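Local coordinates for protein endoglucanase (Thermotoga maritima, PDB 2FVG) that probably acts as a metal-dependent aminopeptidase of the M42 family, binding two divalent cations per subunit, although it is named an endoglucanase, at residues 27-30 with 34-37; 42-47 with 209-214; 152-157 with 314-319; 305-308 with 312-315. One frame throughout, in Å; residues are numbered along the deposited sequence.

How the contacts relate
From the N terminus, contact 1 comes first. It closes the short loop between helix 18-28 and strand 34-37. Contact 2 starts on the next strand, 43-47, and reaches helix 205-211 more than 160 residues on. The two touch, because strands 34-37 and 43-47 are antiparallel neighbours. Contact 3 opens inside the span of contact 2 and closes after it, so those two cross. It joins residues 152-157 to the start of helix 316-332. Contact 4 is a local hairpin and shares Ile-314 and Asp-315 with contact 3. All four reach one mixed sheet. Contacts 2 and 4 lie on opposite sides of the chain's centre, their own centres about 31 Å apart.

Contact 1: residues 27-30 with 34-37. With EDO (1,2-ethanediol), chain B.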
loop_
_atom_site.group_PDB
_atom_site.type_symbol
_atom_site.label_atom_id
_atom_site.label_comp_id
_atom_site.label_asym_id
_atom_site.label_seq_id
_atom_site.Cartn_x
_atom_site.Cartn_y
_atom_site.Cartn_z
ATOM N N LYS A 27 8.845 -9.887 -10.093
ATOM C CA LYS A 27 9.778 -8.771 -10.236
ATOM C C LYS A 27 11.003 -8.816 -9.322
ATOM O O LYS A 27 12.062 -8.286 -9.679
ATOM C CB LYS A 27 9.051 -7.427 -10.080
ATOM C CG LYS A 27 7.912 -7.208 -11.089
ATOM C CD LYS A 27 8.369 -7.339 -12.556
ATOM C CE LYS A 27 7.181 -7.201 -13.484
ATOM N NZ LYS A 27 7.552 -7.311 -14.920
ATOM N N ILE A 28 10.880 -9.448 -8.160
ATOM C CA ILE A 28 11.996 -9.463 -7.205
ATOM C C ILE A 28 12.739 -10.791 -7.013
ATOM O O ILE A 28 13.796 -10.802 -6.374
ATOM C CB ILE A 28 11.599 -8.863 -5.828
ATOM C CG1 ILE A 28 10.483 -9.706 -5.185
ATOM C CG2 ILE A 28 11.235 -7.375 -6.006
ATOM C CD1 ILE A 28 10.087 -9.295 -3.761
ATOM N N GLU A 29 12.207 -11.887 -7.557
ATOM C CA GLU A 29 12.846 -13.217 -7.449
ATOM C C GLU A 29 14.353 -13.234 -7.644
ATOM O O GLU A 29 15.083 -13.801 -6.826
ATOM C CB GLU A 29 12.233 -14.208 -8.436
ATOM C CG GLU A 29 10.980 -14.876 -7.943
ATOM C CD GLU A 29 10.273 -15.687 -9.023
ATOM O OE1 GLU A 29 10.481 -15.411 -10.238
ATOM O OE2 GLU A 29 9.478 -16.583 -8.640
ATOM N N GLY A 30 14.821 -12.634 -8.736
ATOM C CA GLY A 30 16.240 -12.629 -9.035
ATOM C C GLY A 30 16.998 -11.476 -8.427
ATOM O O GLY A 30 18.144 -11.229 -8.802
ATOM N N ASN A 34 16.667 -14.748 -0.625
ATOM C CA ASN A 34 15.645 -15.706 -0.297
ATOM C C ASN A 34 14.299 -15.019 -0.429
ATOM O O ASN A 34 14.179 -13.824 -0.188
ATOM C CB ASN A 34 15.859 -16.255 1.115
ATOM C CG ASN A 34 14.912 -17.398 1.449
ATOM O OD1 ASN A 34 14.635 -18.269 0.614
ATOM N ND2 ASN A 34 14.419 -17.406 2.684
ATOM N N LEU A 35 13.294 -15.778 -0.836
ATOM C CA LEU A 35 11.955 -15.254 -1.016
ATOM C C LEU A 35 10.928 -16.334 -0.749
ATOM O O LEU A 35 10.969 -17.388 -1.385
ATOM C CB LEU A 35 11.783 -14.761 -2.450
ATOM C CG LEU A 35 10.438 -14.150 -2.815
ATOM C CD1 LEU A 35 10.255 -12.815 -2.122
ATOM C CD2 LEU A 35 10.359 -13.958 -4.298
ATOM N N TYR A 36 10.009 -16.086 0.175
ATOM C CA TYR A 36 8.952 -17.059 0.428
ATOM C C TYR A 36 7.671 -16.393 0.894
ATOM O O TYR A 36 7.682 -15.245 1.312
ATOM C CB TYR A 36 9.406 -18.108 1.455
ATOM C CG TYR A 36 9.604 -17.556 2.850
ATOM C CD1 TYR A 36 10.817 -16.983 3.227
ATOM C CD2 TYR A 36 8.576 -17.615 3.793
ATOM C CE1 TYR A 36 11.003 -16.472 4.503
ATOM C CE2 TYR A 36 8.746 -17.110 5.070
ATOM C CZ TYR A 36 9.965 -16.540 5.421
ATOM O OH TYR A 36 10.138 -16.035 6.691
ATOM N N THR A 37 6.570 -17.128 0.797
ATOM C CA THR A 37 5.285 -16.677 1.283
ATOM C C THR A 37 5.051 -17.371 2.631
ATOM O O THR A 37 5.035 -18.606 2.698
ATOM C CB THR A 37 4.156 -17.046 0.293
ATOM O OG1 THR A 37 4.361 -16.353 -0.943
ATOM C CG2 THR A 37 2.803 -16.663 0.845
HETATM C C1 EDO B . 3.998 -21.952 4.658
HETATM O O1 EDO B . 3.253 -21.458 3.538
HETATM C C2 EDO B . 5.478 -21.637 4.463
HETATM O O2 EDO B . 6.078 -21.355 5.734
#
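Leu-35 turns CG opposite its backbone N (chi1 -179°), and Ile-28 folds CG1 between its own N and carbonyl carbon (chi1 62°). The first torsion sends the leucine fork out from the strand toward residues 27-30. The second, followed by an extended chi2, carries the isoleucine's terminal methyl over to the strand. There Ile-28 CD1 meets Leu-35 CD1 at 3.9 Å. The two side chains cross at about a right angle. The other leucine branch serves the next residue: Leu-35 CD2 lies 3.8 Å from Glu-29 CG and 4.1 Å from Glu-29 CA. One methyl of the fork thus goes to each of two successive residues. Glu-29 offers only its aliphatic part. Its chain stays extended beyond CG and carries the carboxylate away from the leucine, and the residue as a whole is exposed.

The motif is a helix followed by a short loop and a strand, with the helix lying against the sheet of an alpha/beta fold. The backbones come nearest at Glu-29 and Leu-35, whose CA atoms are 6.8 Å apart. Strand 34-37 pairs with strand 43-47, and Leu-35 also touches Leu-43 and Ala-45 there. Ile-28 is buried: it touches Ala-45 too, and meets Ile-176 and Leu-179 of helix 166-180. Between the two segments the packing is entirely van der Waals. At the far end of the strand a 1,2-ethanediol, probably from the crystallisation liquor, gives a weak hydrogen bond from its O1 to Thr-37 O at 3.5 Å.

Contact 2: residues 42-47 with 209-214; sequences NLIALK and EQLKPT. With EDO (1,2-ethanediol), chain D.
Gln-210, in the last turn of helix 205-211, reaches Ile-44 of strand 43-47 with the end of its side chain. CG sits between the backbone N and the carbonyl carbon (chi1 65°), and the chain then runs extended to the strand. The two side chains come from opposite directions. The amide carbon Gln-210 CD stops 3.9 Å from the methyl Ile-44 CD1. Leu-211 follows and takes the other branch of the isoleucine, with Leu-211 CD1 4.2 Å from Ile-44 CG2. It also packs on Tyr-36 and Tyr-190, from the two strands that flank 43-47. Lys-212 takes a positive phi (45°) and is the first residue to leave the helix. Pro-213 and Thr-214 then lead toward strand 215-224, so the helix belongs to the crossover between parallel strands of the sheet.

The helix stands well off the strand: Ile-44 CA and Leu-211 CA are 9.7 Å apart, and side chains bridge the distance. Just before the strand, Asn-42 uses both ends of its amide. OD1 accepts from Val-195 N, and ND2 bonds to Asp-38 OD2. A 1,2-ethanediol O1 lies 3.5 Å from Asn-42 OD1, at best a weak bond. With a leucine here, Asp-38 and Val-195 would probably each lose a hydrogen-bonding mate, and the strand's start would be less firmly set.

The contact is mainly apolar. Ile-44 can give the amide of Gln-210 only van der Waals contact, so what holds helix to strand here is the burial of isoleucine and leucine surface.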
loop_
_atom_site.group_PDB
_atom_site.type_symbol
_atom_site.label_atom_id
_atom_site.label_comp_id
_atom_site.label_asym_id
_atom_site.label_seq_id
_atom_site.Cartn_x
_atom_site.Cartn_y
_atom_site.Cartn_z
ATOM N N ASN A 42 1.935 -13.318 3.586
ATOM C CA ASN A 42 2.911 -12.244 3.489
ATOM C C ASN A 42 4.040 -12.707 2.612
ATOM O O ASN A 42 4.467 -13.858 2.718
ATOM C CB ASN A 42 3.519 -11.904 4.854
ATOM C CG ASN A 42 2.505 -11.390 5.842
ATOM O OD1 ASN A 42 1.725 -10.484 5.549
ATOM N ND2 ASN A 42 2.519 -11.957 7.038
ATOM N N LEU A 43 4.549 -11.808 1.784
ATOM C CA LEU A 43 5.675 -12.133 0.927
ATOM C C LEU A 43 6.894 -11.608 1.639
ATOM O O LEU A 43 6.963 -10.425 1.929
ATOM C CB LEU A 43 5.525 -11.473 -0.443
ATOM C CG LEU A 43 6.631 -11.748 -1.469
ATOM C CD1 LEU A 43 6.733 -13.230 -1.784
ATOM C CD2 LEU A 43 6.311 -10.969 -2.717
ATOM N N ILE A 44 7.853 -12.493 1.911
ATOM C CA ILE A 44 9.043 -12.139 2.667
ATOM C C ILE A 44 10.269 -12.324 1.803
ATOM O O ILE A 44 10.574 -13.429 1.367
ATOM C CB ILE A 44 9.145 -13.007 3.947
ATOM C CG1 ILE A 44 7.841 -12.899 4.745
ATOM C CG2 ILE A 44 10.389 -12.642 4.777
ATOM C CD1 ILE A 44 7.891 -13.557 6.082
ATOM N N ALA A 45 10.960 -11.222 1.553
ATOM C CA ALA A 45 12.141 -11.237 0.715
ATOM C C ALA A 45 13.301 -10.893 1.593
ATOM O O ALA A 45 13.186 -9.986 2.413
ATOM C CB ALA A 45 11.998 -10.216 -0.396
ATOM N N LEU A 46 14.400 -11.628 1.457
ATOM C CA LEU A 46 15.610 -11.361 2.246
ATOM C C LEU A 46 16.777 -10.886 1.403
ATOM O O LEU A 46 17.116 -11.489 0.381
ATOM C CB LEU A 46 16.046 -12.620 3.008
ATOM C CG LEU A 46 17.407 -12.686 3.703
ATOM C CD1 LEU A 46 17.584 -11.566 4.722
ATOM C CD2 LEU A 46 17.605 -14.038 4.382
ATOM N N LYS A 47 17.399 -9.801 1.838
ATOM C CA LYS A 47 18.595 -9.337 1.202
ATOM C C LYS A 47 19.626 -9.357 2.328
ATOM O O LYS A 47 19.585 -8.517 3.217
ATOM C CB LYS A 47 18.403 -7.931 0.632
ATOM C CG LYS A 47 19.533 -7.475 -0.239
ATOM C CD LYS A 47 19.467 -8.126 -1.596
ATOM C CE LYS A 47 20.686 -7.758 -2.410
ATOM N NZ LYS A 47 20.567 -8.401 -3.741
ATOM N N GLU A 209 7.525 -12.420 15.337
ATOM C CA GLU A 209 7.945 -13.610 16.066
ATOM C C GLU A 209 8.802 -14.515 15.189
ATOM O O GLU A 209 9.745 -15.124 15.681
ATOM C CB GLU A 209 6.751 -14.392 16.637
ATOM N N GLN A 210 8.481 -14.602 13.897
ATOM C CA GLN A 210 9.250 -15.445 12.990
ATOM C C GLN A 210 10.582 -14.805 12.576
ATOM O O GLN A 210 11.569 -15.517 12.451
ATOM C CB GLN A 210 8.435 -15.943 11.763
ATOM C CG GLN A 210 7.950 -14.854 10.760
ATOM C CD GLN A 210 7.291 -15.395 9.457
ATOM O OE1 GLN A 210 6.104 -15.134 9.184
ATOM N NE2 GLN A 210 8.065 -16.142 8.658
ATOM N N LEU A 211 10.633 -13.484 12.389
ATOM C CA LEU A 211 11.884 -12.845 11.935
ATOM C C LEU A 211 12.716 -12.221 13.036
ATOM O O LEU A 211 13.911 -12.003 12.855
ATOM C CB LEU A 211 11.613 -11.799 10.856
ATOM C CG LEU A 211 10.898 -12.243 9.575
ATOM C CD1 LEU A 211 10.639 -11.026 8.696
ATOM C CD2 LEU A 211 11.682 -13.313 8.818
ATOM N N LYS A 212 12.090 -11.914 14.169
ATOM C CA LYS A 212 12.802 -11.296 15.291
ATOM C C LYS A 212 13.739 -10.149 14.837
ATOM O O LYS A 212 14.950 -10.229 15.017
ATOM C CB LYS A 212 13.558 -12.362 16.108
ATOM C CG LYS A 212 12.634 -13.319 16.868
ATOM C CD LYS A 212 13.393 -14.310 17.744
ATOM N N PRO A 213 13.170 -9.081 14.235
ATOM C CA PRO A 213 14.003 -7.968 13.781
ATOM C C PRO A 213 14.494 -7.078 14.915
ATOM O O PRO A 213 13.836 -6.983 15.953
ATOM C CB PRO A 213 13.067 -7.175 12.853
ATOM C CG PRO A 213 11.648 -7.544 13.288
ATOM C CD PRO A 213 11.730 -8.887 13.943
ATOM N N THR A 214 15.648 -6.437 14.728
ATOM C CA THR A 214 16.157 -5.471 15.713
ATOM C C THR A 214 15.241 -4.238 15.656
ATOM O O THR A 214 14.879 -3.651 16.685
ATOM C CB THR A 214 17.632 -5.092 15.404
ATOM O OG1 THR A 214 18.429 -6.268 15.468
ATOM C CG2 THR A 214 18.184 -4.096 16.392
HETATM C C1 EDO D . 1.485 -9.063 9.098
HETATM O O1 EDO D . 0.237 -9.365 8.457
HETATM C C2 EDO D . 1.708 -7.552 9.148
HETATM O O2 EDO D . 3.041 -7.261 9.592
#

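Contact 3: residues 152-157 with 314-319; sequences SDYIEK and IDLNDY
Glu-156 lies across Leu-316 at about a right angle, and its chain can be followed outward. From CB, CG points opposite the backbone N (chi1 -171°). This brings Glu-156 CG to 3.5 Å from Leu-316 CD1, a close packing. Glu-156 CD passes Leu-316 CD1 at 3.7 Å. At the tip, OE2 also skirts that methyl but has a polar partner of its own: Tyr-154 OH donates to Glu-156 OE2 at 2.8 Å. The hydroxyl comes to the anti side of the oxygen, 33° out of the carboxylate plane. Seen from the tyrosine, OE2 lies at the ring edge, in its plane. The bond is likely to restrict the turn of the carboxylate and joins a buried phenol to an exposed acid. Leu-316 is the first residue of its helix. Asp-315, just before it, is the N-cap: OD1 accepts weak bonds from Asn-317 N and Asp-318 N, while OD2 forms a salt bridge with Arg-160.

Met-2 touches both Tyr-154 and Glu-156, and helix 4-9 packs on the tyrosine. Strand 160-163 pairs with 155-157 and with 312-315, so the contact spans that middle strand to reach helix 316-332.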
loop_
_atom_site.group_PDB
_atom_site.type_symbol
_atom_site.label_atom_id
_atom_site.label_comp_id
_atom_site.label_asym_id
_atom_site.label_seq_id
_atom_site.Cartn_x
_atom_site.Cartn_y
_atom_site.Cartn_z
ATOM N N SER A 152 -9.674 1.568 -12.235
ATOM C CA SER A 152 -9.076 2.860 -12.440
ATOM C C SER A 152 -7.893 2.766 -13.373
ATOM O O SER A 152 -7.243 1.727 -13.478
ATOM C CB SER A 152 -8.652 3.492 -11.117
ATOM O OG SER A 152 -8.276 4.838 -11.340
ATOM N N ASP A 153 -7.647 3.872 -14.055
ATOM C CA ASP A 153 -6.564 4.013 -14.978
ATOM C C ASP A 153 -5.418 4.622 -14.179
ATOM O O ASP A 153 -5.588 5.010 -13.030
ATOM C CB ASP A 153 -7.035 4.959 -16.089
ATOM C CG ASP A 153 -6.175 4.896 -17.337
ATOM O OD1 ASP A 153 -5.089 4.259 -17.320
ATOM O OD2 ASP A 153 -6.600 5.497 -18.349
ATOM N N TYR A 154 -4.234 4.656 -14.753
ATOM C CA TYR A 154 -3.096 5.277 -14.112
ATOM C C TYR A 154 -2.525 6.265 -15.109
ATOM O O TYR A 154 -2.067 5.874 -16.170
ATOM C CB TYR A 154 -2.042 4.235 -13.740
ATOM C CG TYR A 154 -0.729 4.819 -13.251
ATOM C CD1 TYR A 154 0.295 5.130 -14.144
ATOM C CD2 TYR A 154 -0.506 5.039 -11.897
ATOM C CE1 TYR A 154 1.495 5.654 -13.702
ATOM C CE2 TYR A 154 0.681 5.549 -11.442
ATOM C CZ TYR A 154 1.681 5.863 -12.345
ATOM O OH TYR A 154 2.871 6.369 -11.884
ATOM N N ILE A 155 -2.563 7.546 -14.781
ATOM C CA ILE A 155 -2.003 8.560 -15.668
ATOM C C ILE A 155 -0.894 9.307 -14.962
ATOM O O ILE A 155 -0.996 9.641 -13.798
ATOM C CB ILE A 155 -3.071 9.513 -16.269
ATOM C CG1 ILE A 155 -3.922 10.152 -15.163
ATOM C CG2 ILE A 155 -3.962 8.741 -17.245
ATOM C CD1 ILE A 155 -4.832 11.312 -15.619
ATOM N N GLU A 156 0.165 9.598 -15.692
ATOM C CA GLU A 156 1.338 10.209 -15.117
ATOM C C GLU A 156 1.799 11.340 -16.026
ATOM O O GLU A 156 2.125 11.086 -17.186
ATOM C CB GLU A 156 2.389 9.106 -15.107
ATOM C CG GLU A 156 3.687 9.312 -14.392
ATOM C CD GLU A 156 4.602 8.098 -14.604
ATOM O OE1 GLU A 156 5.117 7.940 -15.738
ATOM O OE2 GLU A 156 4.804 7.296 -13.655
ATOM N N LYS A 157 1.797 12.584 -15.547
ATOM C CA LYS A 157 2.359 13.674 -16.361
ATOM C C LYS A 157 2.859 14.836 -15.527
ATOM O O LYS A 157 2.267 15.193 -14.501
ATOM C CB LYS A 157 1.393 14.172 -17.445
ATOM C CG LYS A 157 2.098 14.850 -18.664
ATOM N N ILE A 314 0.068 11.305 -6.456
ATOM C CA ILE A 314 1.374 11.376 -5.809
ATOM C C ILE A 314 2.309 12.223 -6.674
ATOM O O ILE A 314 2.106 12.351 -7.886
ATOM C CB ILE A 314 2.019 10.000 -5.520
ATOM C CG1 ILE A 314 2.389 9.273 -6.812
ATOM C CG2 ILE A 314 1.128 9.158 -4.605
ATOM C CD1 ILE A 314 3.402 8.169 -6.600
ATOM N N ASP A 315 3.319 12.804 -6.045
ATOM C CA ASP A 315 4.295 13.601 -6.737
ATOM C C ASP A 315 5.459 12.650 -6.925
ATOM O O ASP A 315 5.909 12.031 -5.957
ATOM C CB ASP A 315 4.670 14.818 -5.873
ATOM C CG ASP A 315 5.642 15.735 -6.554
ATOM O OD1 ASP A 315 6.846 15.422 -6.549
ATOM O OD2 ASP A 315 5.215 16.779 -7.087
ATOM N N LEU A 316 5.927 12.501 -8.163
ATOM C CA LEU A 316 7.042 11.589 -8.452
ATOM C C LEU A 316 8.388 12.004 -7.829
ATOM O O LEU A 316 9.240 11.151 -7.585
ATOM C CB LEU A 316 7.147 11.275 -9.953
ATOM C CG LEU A 316 5.922 10.547 -10.545
ATOM C CD1 LEU A 316 6.057 10.395 -12.039
ATOM C CD2 LEU A 316 5.713 9.182 -9.887
ATOM N N ASN A 317 8.600 13.292 -7.586
ATOM C CA ASN A 317 9.822 13.690 -6.894
ATOM C C ASN A 317 9.788 13.188 -5.452
ATOM O O ASN A 317 10.810 12.768 -4.915
ATOM C CB ASN A 317 10.024 15.211 -6.913
ATOM C CG ASN A 317 10.382 15.737 -8.281
ATOM O OD1 ASN A 317 11.214 15.161 -8.984
ATOM N ND2 ASN A 317 9.772 16.856 -8.661
ATOM N N ASP A 318 8.614 13.236 -4.822
ATOM C CA ASP A 318 8.461 12.725 -3.454
ATOM C C ASP A 318 8.717 11.223 -3.443
ATOM O O ASP A 318 9.402 10.709 -2.576
ATOM C CB ASP A 318 7.050 12.945 -2.937
ATOM C CG ASP A 318 6.755 14.374 -2.606
ATOM O OD1 ASP A 318 7.682 15.195 -2.388
ATOM O OD2 ASP A 318 5.556 14.662 -2.544
ATOM N N TYR A 319 8.097 10.516 -4.381
ATOM C CA TYR A 319 8.306 9.083 -4.525
ATOM C C TYR A 319 9.807 8.723 -4.617
ATOM O O TYR A 319 10.278 7.779 -3.953
ATOM C CB TYR A 319 7.584 8.593 -5.769
ATOM C CG TYR A 319 7.842 7.140 -6.070
ATOM C CD1 TYR A 319 8.935 6.745 -6.862
ATOM C CD2 TYR A 319 6.984 6.156 -5.588
ATOM C CE1 TYR A 319 9.171 5.403 -7.130
ATOM C CE2 TYR A 319 7.197 4.836 -5.852
ATOM C CZ TYR A 319 8.275 4.453 -6.615
ATOM O OH TYR A 319 8.437 3.117 -6.870
#

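Contact 4: residues 305-308 with 312-315; sequences RYIH and SIID
Arg-305 and Ile-313 form an antiparallel hydrogen-bonded pair in a beta hairpin. Arg-305 N donates to Ile-313 O at 3.0 Å, in the carbonyl plane and on a lone pair. The return bond, Ile-313 N to Arg-305 O, is 2.8 Å long, with its donor tilted 32° from the carbonyl plane. Tyr-306 and Ser-312 are the adjoining non-hydrogen-bonded pair.

Van der Waals contacts come next. Ile-313 sets CG1 opposite its carbonyl carbon (chi1 -47°), and its end swings over the partner strand. Ile-313 CD1 lies 3.8 Å from Ile-307 CB, and Ile-313 CG1 is 3.5 Å from Arg-305 O. With an alanine in place of Ile-313, Ile-307 would probably lose its apolar partner on strand 312-315 and a gap would open beside the Arg-305 carbonyl. On the other face, Tyr-306 CD1 meets Ser-312 CB at 3.9 Å, oblique to the ring.

Among charges, Arg-305 makes a salt bridge with Glu-231. His-308, predicted to bind zinc, follows Ile-307, but its ring is not modelled. The Tyr-306 side chain is about 6 Å from that of Asp-167, another predicted ligand.

Strand 312-315 lies between 297-306 and 160-163. Ser-312 faces Thr-223 of strand 215-224 and Phe-166 of helix 166-180.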
loop_
_atom_site.group_PDB
_atom_site.type_symbol
_atom_site.label_atom_id
_atom_site.label_comp_id
_atom_site.label_asym_id
_atom_site.label_seq_id
_atom_site.Cartn_x
_atom_site.Cartn_y
_atom_site.Cartn_z
ATOM N N ARG A 305 -2.745 12.942 -2.341
ATOM C CA ARG A 305 -3.900 13.803 -2.129
ATOM C C ARG A 305 -5.073 13.249 -2.918
ATOM O O ARG A 305 -4.927 12.970 -4.102
ATOM C CB ARG A 305 -3.585 15.241 -2.582
ATOM C CG ARG A 305 -4.745 16.206 -2.439
ATOM C CD ARG A 305 -4.301 17.676 -2.462
ATOM N NE ARG A 305 -5.433 18.567 -2.161
ATOM C CZ ARG A 305 -5.925 19.517 -2.966
ATOM N NH1 ARG A 305 -5.366 19.803 -4.145
ATOM N NH2 ARG A 305 -6.960 20.231 -2.559
ATOM N N TYR A 306 -6.245 13.119 -2.302
ATOM C CA TYR A 306 -7.404 12.621 -3.065
ATOM C C TYR A 306 -7.812 13.575 -4.174
ATOM O O TYR A 306 -7.635 14.785 -4.067
ATOM C CB TYR A 306 -8.628 12.291 -2.181
ATOM C CG TYR A 306 -8.454 11.041 -1.316
ATOM C CD1 TYR A 306 -8.269 9.774 -1.896
ATOM C CD2 TYR A 306 -8.496 11.123 0.083
ATOM C CE1 TYR A 306 -8.105 8.622 -1.100
ATOM C CE2 TYR A 306 -8.338 9.981 0.890
ATOM C CZ TYR A 306 -8.142 8.736 0.294
ATOM O OH TYR A 306 -7.992 7.616 1.100
ATOM N N ILE A 307 -8.305 13.011 -5.265
ATOM C CA ILE A 307 -8.864 13.810 -6.344
ATOM C C ILE A 307 -10.329 13.384 -6.496
ATOM O O ILE A 307 -11.241 14.166 -6.203
ATOM C CB ILE A 307 -7.976 13.860 -7.645
ATOM C CG1 ILE A 307 -8.655 14.692 -8.740
ATOM C CG2 ILE A 307 -7.608 12.462 -8.147
ATOM C CD1 ILE A 307 -9.305 15.998 -8.240
ATOM N N HIS A 308 -10.585 12.159 -6.906
ATOM C CA HIS A 308 -11.960 11.702 -6.932
ATOM C C HIS A 308 -11.919 10.251 -6.492
ATOM O O HIS A 308 -11.798 9.357 -7.324
ATOM C CB HIS A 308 -12.589 11.880 -8.324
ATOM N N SER A 312 -6.185 9.012 -6.139
ATOM C CA SER A 312 -5.411 10.018 -5.448
ATOM C C SER A 312 -4.211 10.364 -6.311
ATOM O O SER A 312 -4.011 9.760 -7.367
ATOM C CB SER A 312 -5.011 9.588 -4.038
ATOM O OG SER A 312 -4.110 8.520 -4.079
ATOM N N ILE A 313 -3.410 11.321 -5.848
ATOM C CA ILE A 313 -2.291 11.851 -6.608
ATOM C C ILE A 313 -1.013 11.757 -5.820
ATOM O O ILE A 313 -1.006 12.072 -4.637
ATOM C CB ILE A 313 -2.539 13.366 -6.866
ATOM C CG1 ILE A 313 -3.982 13.622 -7.364
ATOM C CG2 ILE A 313 -1.504 13.973 -7.819
ATOM C CD1 ILE A 313 -4.444 15.045 -7.181
ATOM N N ILE A 314 0.068 11.305 -6.456
ATOM C CA ILE A 314 1.374 11.376 -5.809
ATOM C C ILE A 314 2.309 12.223 -6.674
ATOM O O ILE A 314 2.106 12.351 -7.886
ATOM C CB ILE A 314 2.019 10.000 -5.520
ATOM C CG1 ILE A 314 2.389 9.273 -6.812
ATOM C CG2 ILE A 314 1.128 9.158 -4.605
ATOM C CD1 ILE A 314 3.402 8.169 -6.600
ATOM N N ASP A 315 3.319 12.804 -6.045
ATOM C CA ASP A 315 4.295 13.601 -6.737
ATOM C C ASP A 315 5.459 12.650 -6.925
ATOM O O ASP A 315 5.909 12.031 -5.957
ATOM C CB ASP A 315 4.670 14.818 -5.873
ATOM C CG ASP A 315 5.642 15.735 -6.554
ATOM O OD1 ASP A 315 6.846 15.422 -6.549
ATOM O OD2 ASP A 315 5.215 16.779 -7.087
#